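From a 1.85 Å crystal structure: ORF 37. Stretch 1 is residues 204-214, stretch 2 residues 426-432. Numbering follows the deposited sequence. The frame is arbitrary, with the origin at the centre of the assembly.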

# COMPACT_ATOMS: atom_id res chain seq x y z
N ARG A 204 -8.99 10.64 6.98
CA ARG A 204 -9.95 11.61 6.46
C ARG A 204 -9.35 12.37 5.26
O ARG A 204 -9.94 12.39 4.18
CB ARG A 204 -10.38 12.58 7.56
N CYS A 205 -8.16 12.95 5.45
CA CYS A 205 -7.48 13.67 4.38
C CYS A 205 -7.13 12.80 3.16
O CYS A 205 -7.30 13.25 2.02
CB CYS A 205 -6.26 14.40 4.92
SG CYS A 205 -6.79 15.85 5.93
N GLU A 206 -6.67 11.57 3.39
CA GLU A 206 -6.44 10.65 2.28
C GLU A 206 -7.67 10.44 1.43
O GLU A 206 -7.55 10.41 0.20
CB GLU A 206 -5.82 9.31 2.73
CG GLU A 206 -4.36 9.54 3.11
CD GLU A 206 -3.53 8.26 3.13
OE1 GLU A 206 -4.01 7.21 2.61
OE2 GLU A 206 -2.39 8.33 3.66
N GLU A 207 -8.84 10.33 2.06
CA GLU A 207 -10.09 10.16 1.32
C GLU A 207 -10.40 11.38 0.46
O GLU A 207 -10.98 11.24 -0.63
CB GLU A 207 -11.28 9.91 2.26
CG GLU A 207 -11.37 8.50 2.84
CD GLU A 207 -11.38 7.42 1.76
OE1 GLU A 207 -12.26 7.46 0.86
OE2 GLU A 207 -10.51 6.53 1.84
N VAL A 208 -10.03 12.57 0.95
CA VAL A 208 -10.25 13.78 0.17
C VAL A 208 -9.40 13.75 -1.09
O VAL A 208 -9.89 14.07 -2.19
CB VAL A 208 -9.99 15.08 0.98
CG1 VAL A 208 -9.87 16.28 0.05
CG2 VAL A 208 -11.13 15.30 1.97
N VAL A 209 -8.12 13.37 -0.95
CA VAL A 209 -7.27 13.26 -2.12
C VAL A 209 -7.82 12.23 -3.14
O VAL A 209 -7.78 12.49 -4.35
CB VAL A 209 -5.79 12.97 -1.79
CG1 VAL A 209 -4.95 12.83 -3.10
CG2 VAL A 209 -5.23 14.08 -0.88
N LYS A 210 -8.31 11.08 -2.67
CA LYS A 210 -8.94 10.09 -3.58
C LYS A 210 -10.05 10.73 -4.39
O LYS A 210 -10.12 10.53 -5.61
CB LYS A 210 -9.56 8.91 -2.83
CG LYS A 210 -8.59 8.00 -2.20
CD LYS A 210 -9.20 6.67 -1.77
CE LYS A 210 -8.29 6.09 -0.67
NZ LYS A 210 -8.44 4.64 -0.39
N THR A 211 -10.92 11.47 -3.71
CA THR A 211 -12.01 12.21 -4.40
C THR A 211 -11.52 13.18 -5.48
O THR A 211 -12.12 13.27 -6.56
CB THR A 211 -12.93 12.96 -3.42
OG1 THR A 211 -13.36 12.04 -2.41
CG2 THR A 211 -14.20 13.48 -4.15
N LEU A 212 -10.44 13.91 -5.18
CA LEU A 212 -9.78 14.79 -6.16
C LEU A 212 -9.27 14.05 -7.40
O LEU A 212 -9.49 14.52 -8.53
CB LEU A 212 -8.63 15.56 -5.51
CG LEU A 212 -8.98 16.62 -4.44
CD1 LEU A 212 -7.76 16.98 -3.60
CD2 LEU A 212 -9.58 17.88 -5.09
N LEU A 213 -8.59 12.92 -7.19
CA LEU A 213 -8.08 12.10 -8.29
C LEU A 213 -9.23 11.58 -9.15
O LEU A 213 -9.24 11.72 -10.38
CB LEU A 213 -7.22 10.93 -7.72
CG LEU A 213 -5.94 11.34 -6.97
CD1 LEU A 213 -5.16 10.16 -6.32
CD2 LEU A 213 -5.02 12.16 -7.89
N ALA A 214 -10.23 10.99 -8.48
CA ALA A 214 -11.38 10.38 -9.15
C ALA A 214 -12.23 11.40 -9.94
O ALA A 214 -12.55 11.19 -11.13
CB ALA A 214 -12.23 9.66 -8.11
N ILE A 426 3.06 9.21 -6.96
CA ILE A 426 2.74 9.64 -5.62
C ILE A 426 1.89 10.90 -5.75
O ILE A 426 2.30 11.86 -6.42
CB ILE A 426 3.98 9.91 -4.78
CG1 ILE A 426 4.75 8.60 -4.55
CG2 ILE A 426 3.60 10.57 -3.43
CD1 ILE A 426 6.24 8.83 -4.18
N ALA A 427 0.71 10.87 -5.12
CA ALA A 427 -0.21 12.01 -5.10
C ALA A 427 -0.16 12.66 -3.71
O ALA A 427 -0.62 12.08 -2.75
CB ALA A 427 -1.60 11.55 -5.40
N THR A 428 0.35 13.89 -3.65
CA THR A 428 0.58 14.58 -2.40
C THR A 428 -0.45 15.68 -2.26
O THR A 428 -0.52 16.56 -3.13
CB THR A 428 1.99 15.23 -2.39
OG1 THR A 428 3.00 14.21 -2.41
CG2 THR A 428 2.18 16.04 -1.13
N GLY A 429 -1.24 15.63 -1.18
CA GLY A 429 -2.24 16.65 -0.87
C GLY A 429 -1.79 17.62 0.21
O GLY A 429 -1.13 17.23 1.16
N PHE A 430 -2.18 18.88 0.06
CA PHE A 430 -1.86 19.97 0.99
C PHE A 430 -3.18 20.57 1.38
O PHE A 430 -4.14 20.57 0.57
CB PHE A 430 -0.99 21.04 0.32
CG PHE A 430 0.39 20.56 -0.07
CD1 PHE A 430 1.48 20.81 0.76
CD2 PHE A 430 0.59 19.88 -1.27
CE1 PHE A 430 2.75 20.37 0.42
CE2 PHE A 430 1.87 19.45 -1.63
CZ PHE A 430 2.95 19.69 -0.78
N PHE A 431 -3.25 21.06 2.62
CA PHE A 431 -4.53 21.42 3.24
C PHE A 431 -4.46 22.73 4.02
O PHE A 431 -3.37 23.21 4.36
CB PHE A 431 -5.05 20.30 4.16
CG PHE A 431 -5.40 19.02 3.44
CD1 PHE A 431 -6.70 18.78 2.99
CD2 PHE A 431 -4.43 18.05 3.21
CE1 PHE A 431 -7.03 17.59 2.33
CE2 PHE A 431 -4.76 16.86 2.53
CZ PHE A 431 -6.07 16.65 2.08
N ARG A 432 -5.64 23.29 4.30
CA ARG A 432 -5.81 24.41 5.20
C ARG A 432 -6.96 24.22 6.20
O ARG A 432 -7.92 23.48 5.95
CB ARG A 432 -5.94 25.74 4.43
CG ARG A 432 -7.30 25.97 3.76
CD ARG A 432 -7.39 27.41 3.21
NE ARG A 432 -8.66 27.68 2.52
CZ ARG A 432 -9.82 27.92 3.12
NH1 ARG A 432 -9.92 27.89 4.45
NH2 ARG A 432 -10.91 28.20 2.39

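A helix, residues 204-214, lies across one face of a strand, residues 426-432, their axes 8.9 Å apart at closest approach and their N-to-C directions 116° apart. No hydrogen bond joins them: the helix spends its backbone NH groups from Val208 onward on its own i-to-i+4 ladder, so the contact rests on shape and apolar burial.

Alternation along the strand sets the pattern. Ala427 and Phe431 point toward the helix, Thr428 and Phe430 away, and Gly429, between the two inward residues, leaves a hollow. Val209 fills it: its CG2 rests 3.9 Å from Gly429 CA, and the two CA atoms are only 6.2 Å apart. A CB on Gly429 would sit 2.6 Å from Val209 CG2, a clash, so the bare backbone is what admits the valine.

On one side of this hollow, Phe431 is the large bump. Cys205 SG lies over one face of its ring in a sulfur-aromatic contact, 3.9 Å from the ring centroid and 6° off the normal, offering a polarizable atom to the π face. Val208 CG1 meets the ring edge, 3.9 Å from Phe431 CE1. On the other side the short Ala427 is met by Leu213, whose CD1 lies 3.9 Å from Ala427 CB. The lesson is local fit: glycine where the backbones come nearest and a valine methyl facing it, with Phe431 and Ala427 flanking the hollow.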